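Local coordinates for protein putative dihydrodipicolinate synthase (Thermus thermophilus, PDB 2PCQ) that is of unknown function but belongs to the dihydrodipicolinate synthetase family and folds as a parallel eight-stranded TIM barrel, at residues 84-95 with 119-130. Numbering follows the deposited sequence.
Sequences AKAAGAMALLAT and MPLFLYHVPQNT
Ala94 O is gripped by two groups. Tyr124 N bonds to Ala94 O at 2.9 Å, from well above the carbonyl plane, and the hydroxyl of Tyr112, from helix 107-118, also bonds to it. This is a beta-alpha-beta unit of the TIM barrel: helix 107-118 links the parallel neighbours 91-94 and 121-125. Three more backbone bonds join the two segments. The shortest runs from Phe122 N to Leu92 O, at 2.7 Å. Leu92 N bonds to Pro120 O. Ala94 N lies almost in line with the C=O bond of Phe122 (C=O...N 174°), although the hydrogen bond is bent at its hydrogen, with an N-H...O angle of 148°.

Side chains alternate between the two faces of the sheet. Leu92 and Leu121 share one face, their CB atoms 3.8 Å apart, and Leu121 also packs on helix 107-118. Leu93 and Phe122 share the other, where Leu93 CD2 lies 3.6 Å from Phe122 CB. Leu93 CD2 also sits over one face of the Tyr124 ring, 4.1 Å from its centroid, a CH-pi contact. Tyr124 OH is bonded to Lys152 and to the backbone N of Ser40, which would limit the ring's movement.

Before strand 121-125, the side chain of selenomethionine Met119 crosses that of Leu92 at about a right angle. A turn about its CG-SE bond (chi3 126°) brings Met119 CE to 3.8 Å from Ala89 CB, while Met119 SE touches Lys85 CB, also at 3.8 Å.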
loop_
_atom_site.group_PDB
_atom_site.type_symbol
_atom_site.label_atom_id
_atom_site.label_comp_id
_atom_site.label_asym_id
_atom_site.label_seq_id
_atom_site.Cartn_x
_atom_site.Cartn_y
_atom_site.Cartn_z
ATOM N N ALA A 84 -26.680 16.559 16.937
ATOM C CA ALA A 84 -26.576 15.327 17.710
ATOM C C ALA A 84 -26.912 15.583 19.174
ATOM O O ALA A 84 -27.615 14.795 19.807
ATOM C CB ALA A 84 -25.163 14.752 17.594
ATOM N N LYS A 85 -26.415 16.694 19.703
ATOM C CA LYS A 85 -26.661 17.044 21.096
ATOM C C LYS A 85 -28.142 17.320 21.346
ATOM O O LYS A 85 -28.700 16.887 22.356
ATOM C CB LYS A 85 -25.832 18.271 21.485
ATOM C CG LYS A 85 -25.900 18.599 22.965
ATOM C CD LYS A 85 -25.061 19.812 23.318
ATOM C CE LYS A 85 -25.232 20.167 24.786
ATOM N NZ LYS A 85 -24.497 21.403 25.155
ATOM N N ALA A 86 -28.774 18.033 20.420
ATOM C CA ALA A 86 -30.188 18.366 20.541
ATOM C C ALA A 86 -31.062 17.119 20.449
ATOM O O ALA A 86 -32.165 17.089 20.991
ATOM C CB ALA A 86 -30.590 19.366 19.452
ATOM N N ALA A 87 -30.564 16.094 19.764
ATOM C CA ALA A 87 -31.312 14.853 19.605
ATOM C C ALA A 87 -31.206 13.996 20.862
ATOM O O ALA A 87 -31.943 13.029 21.023
ATOM C CB ALA A 87 -30.796 14.079 18.400
ATOM N N GLY A 88 -30.284 14.353 21.748
ATOM C CA GLY A 88 -30.118 13.605 22.980
ATOM C C GLY A 88 -29.104 12.480 22.871
ATOM O O GLY A 88 -29.112 11.549 23.678
ATOM N N ALA A 89 -28.219 12.562 21.881
ATOM C CA ALA A 89 -27.209 11.526 21.689
ATOM C C ALA A 89 -26.302 11.412 22.904
ATOM O O ALA A 89 -25.895 12.418 23.477
ATOM C CB ALA A 89 -26.375 11.825 20.440
HETATM N N MSE A 90 -25.988 10.175 23.276
HETATM C CA MSE A 90 -25.120 9.880 24.411
HETATM C C MSE A 90 -23.686 10.328 24.120
HETATM O O MSE A 90 -22.972 10.789 25.011
HETATM C CB MSE A 90 -25.181 8.377 24.698
HETATM C CG MSE A 90 -23.914 7.777 25.246
HETATM SE SE MSE A 90 -24.195 5.903 25.560
HETATM C CE MSE A 90 -24.364 5.346 23.682
ATOM N N ALA A 91 -23.276 10.204 22.863
ATOM C CA ALA A 91 -21.933 10.608 22.463
ATOM C C ALA A 91 -21.790 10.565 20.950
ATOM O O ALA A 91 -22.645 10.023 20.245
ATOM C CB ALA A 91 -20.889 9.702 23.112
ATOM N N LEU A 92 -20.705 11.148 20.459
ATOM C CA LEU A 92 -20.416 11.168 19.033
ATOM C C LEU A 92 -19.390 10.082 18.735
ATOM O O LEU A 92 -18.702 9.602 19.635
ATOM C CB LEU A 92 -19.817 12.516 18.628
ATOM C CG LEU A 92 -20.617 13.795 18.861
ATOM C CD1 LEU A 92 -19.703 14.992 18.677
ATOM C CD2 LEU A 92 -21.794 13.857 17.896
ATOM N N LEU A 93 -19.315 9.694 17.470
ATOM C CA LEU A 93 -18.337 8.723 17.004
ATOM C C LEU A 93 -17.746 9.494 15.833
ATOM O O LEU A 93 -18.289 9.480 14.731
ATOM C CB LEU A 93 -19.019 7.434 16.533
ATOM C CG LEU A 93 -18.583 6.180 17.302
ATOM C CD1 LEU A 93 -19.350 4.961 16.810
ATOM C CD2 LEU A 93 -17.094 5.972 17.122
ATOM N N ALA A 94 -16.647 10.194 16.088
ATOM C CA ALA A 94 -16.028 11.033 15.069
ATOM C C ALA A 94 -14.776 10.485 14.396
ATOM O O ALA A 94 -13.862 9.998 15.053
ATOM C CB ALA A 94 -15.724 12.408 15.664
ATOM N N THR A 95 -14.750 10.601 13.072
ATOM C CA THR A 95 -13.626 10.160 12.256
ATOM C C THR A 95 -12.703 11.358 12.027
ATOM O O THR A 95 -13.117 12.507 12.172
ATOM C CB THR A 95 -14.106 9.677 10.874
ATOM O OG1 THR A 95 -14.904 10.704 10.275
ATOM C CG2 THR A 95 -14.934 8.403 10.994
HETATM N N MSE A 119 -18.847 17.979 23.547
HETATM C CA MSE A 119 -19.633 16.771 23.711
HETATM C C MSE A 119 -18.768 15.545 23.856
HETATM O O MSE A 119 -17.668 15.477 23.326
HETATM C CB MSE A 119 -20.541 16.573 22.494
HETATM C CG MSE A 119 -21.976 16.249 22.806
HETATM SE SE MSE A 119 -22.842 15.878 21.138
HETATM C CE MSE A 119 -23.544 14.127 21.627
ATOM N N PRO A 120 -19.273 14.536 24.584
ATOM C CA PRO A 120 -18.524 13.291 24.782
ATOM C C PRO A 120 -18.438 12.601 23.437
ATOM O O PRO A 120 -19.358 12.712 22.620
ATOM C CB PRO A 120 -19.397 12.507 25.777
ATOM C CG PRO A 120 -20.151 13.610 26.500
ATOM C CD PRO A 120 -20.495 14.556 25.401
ATOM N N LEU A 121 -17.329 11.926 23.186
ATOM C CA LEU A 121 -17.174 11.222 21.935
ATOM C C LEU A 121 -16.250 10.024 21.970
ATOM O O LEU A 121 -15.430 9.867 22.880
ATOM C CB LEU A 121 -16.717 12.181 20.806
ATOM C CG LEU A 121 -15.297 12.726 20.527
ATOM C CD1 LEU A 121 -15.174 14.136 21.057
ATOM C CD2 LEU A 121 -14.216 11.832 21.092
ATOM N N PHE A 122 -16.408 9.173 20.961
ATOM C CA PHE A 122 -15.578 7.990 20.786
ATOM C C PHE A 122 -14.785 8.291 19.521
ATOM O O PHE A 122 -15.310 8.905 18.593
ATOM C CB PHE A 122 -16.442 6.752 20.537
ATOM C CG PHE A 122 -17.047 6.165 21.781
ATOM C CD1 PHE A 122 -16.373 5.182 22.495
ATOM C CD2 PHE A 122 -18.296 6.586 22.232
ATOM C CE1 PHE A 122 -16.931 4.617 23.638
ATOM C CE2 PHE A 122 -18.864 6.032 23.372
ATOM C CZ PHE A 122 -18.180 5.043 24.077
ATOM N N LEU A 123 -13.523 7.883 19.490
ATOM C CA LEU A 123 -12.714 8.082 18.300
ATOM C C LEU A 123 -13.241 7.029 17.324
ATOM O O LEU A 123 -13.644 5.940 17.741
ATOM C CB LEU A 123 -11.232 7.845 18.613
ATOM C CG LEU A 123 -10.652 8.713 19.738
ATOM C CD1 LEU A 123 -9.159 8.454 19.868
ATOM C CD2 LEU A 123 -10.911 10.189 19.440
ATOM N N TYR A 124 -13.260 7.355 16.035
ATOM C CA TYR A 124 -13.774 6.431 15.032
ATOM C C TYR A 124 -12.697 6.080 14.017
ATOM O O TYR A 124 -12.365 6.883 13.147
ATOM C CB TYR A 124 -14.977 7.059 14.318
ATOM C CG TYR A 124 -15.936 6.072 13.675
ATOM C CD1 TYR A 124 -17.205 6.479 13.274
ATOM C CD2 TYR A 124 -15.593 4.727 13.505
ATOM C CE1 TYR A 124 -18.119 5.579 12.731
ATOM C CE2 TYR A 124 -16.500 3.815 12.960
ATOM C CZ TYR A 124 -17.764 4.250 12.579
ATOM O OH TYR A 124 -18.691 3.360 12.080
ATOM N N HIS A 125 -12.150 4.876 14.139
ATOM C CA HIS A 125 -11.111 4.411 13.228
ATOM C C HIS A 125 -11.693 3.362 12.281
ATOM O O HIS A 125 -11.867 2.201 12.655
ATOM C CB HIS A 125 -9.948 3.810 14.021
ATOM C CG HIS A 125 -8.801 3.359 13.169
ATOM N ND1 HIS A 125 -8.177 4.186 12.257
ATOM C CD2 HIS A 125 -8.152 2.173 13.102
ATOM C CE1 HIS A 125 -7.195 3.529 11.667
ATOM N NE2 HIS A 125 -7.157 2.305 12.162
ATOM N N VAL A 126 -11.997 3.777 11.057
ATOM C CA VAL A 126 -12.556 2.875 10.056
ATOM C C VAL A 126 -11.861 3.184 8.722
ATOM O O VAL A 126 -12.483 3.641 7.765
ATOM C CB VAL A 126 -14.122 3.044 9.988
ATOM C CG1 VAL A 126 -14.493 4.503 9.735
ATOM C CG2 VAL A 126 -14.719 2.127 8.925
ATOM N N PRO A 127 -10.540 2.913 8.652
ATOM C CA PRO A 127 -9.681 3.143 7.483
ATOM C C PRO A 127 -10.136 2.549 6.154
ATOM O O PRO A 127 -9.812 3.083 5.096
ATOM C CB PRO A 127 -8.323 2.597 7.935
ATOM C CG PRO A 127 -8.701 1.501 8.881
ATOM C CD PRO A 127 -9.812 2.149 9.682
ATOM N N GLN A 128 -10.882 1.454 6.201
ATOM C CA GLN A 128 -11.360 0.838 4.971
ATOM C C GLN A 128 -12.168 1.850 4.164
ATOM O O GLN A 128 -12.151 1.831 2.934
ATOM C CB GLN A 128 -12.218 -0.394 5.285
ATOM C CG GLN A 128 -11.471 -1.475 6.062
ATOM C CD GLN A 128 -11.738 -1.425 7.563
ATOM O OE1 GLN A 128 -11.749 -0.352 8.178
ATOM N NE2 GLN A 128 -11.945 -2.597 8.159
ATOM N N ASN A 129 -12.868 2.739 4.862
ATOM C CA ASN A 129 -13.679 3.759 4.203
ATOM C C ASN A 129 -13.029 5.149 4.204
ATOM O O ASN A 129 -12.979 5.812 3.169
ATOM C CB ASN A 129 -15.056 3.848 4.870
ATOM C CG ASN A 129 -15.914 2.617 4.618
ATOM O OD1 ASN A 129 -16.379 2.379 3.502
ATOM N ND2 ASN A 129 -16.127 1.831 5.658
ATOM N N THR A 130 -12.547 5.596 5.364
ATOM C CA THR A 130 -11.925 6.916 5.460
ATOM C C THR A 130 -10.567 6.941 4.775
ATOM O O THR A 130 -10.092 7.992 4.354
ATOM C CB THR A 130 -11.737 7.355 6.921
ATOM O OG1 THR A 130 -10.851 6.444 7.582
ATOM C CG2 THR A 130 -13.081 7.398 7.646
#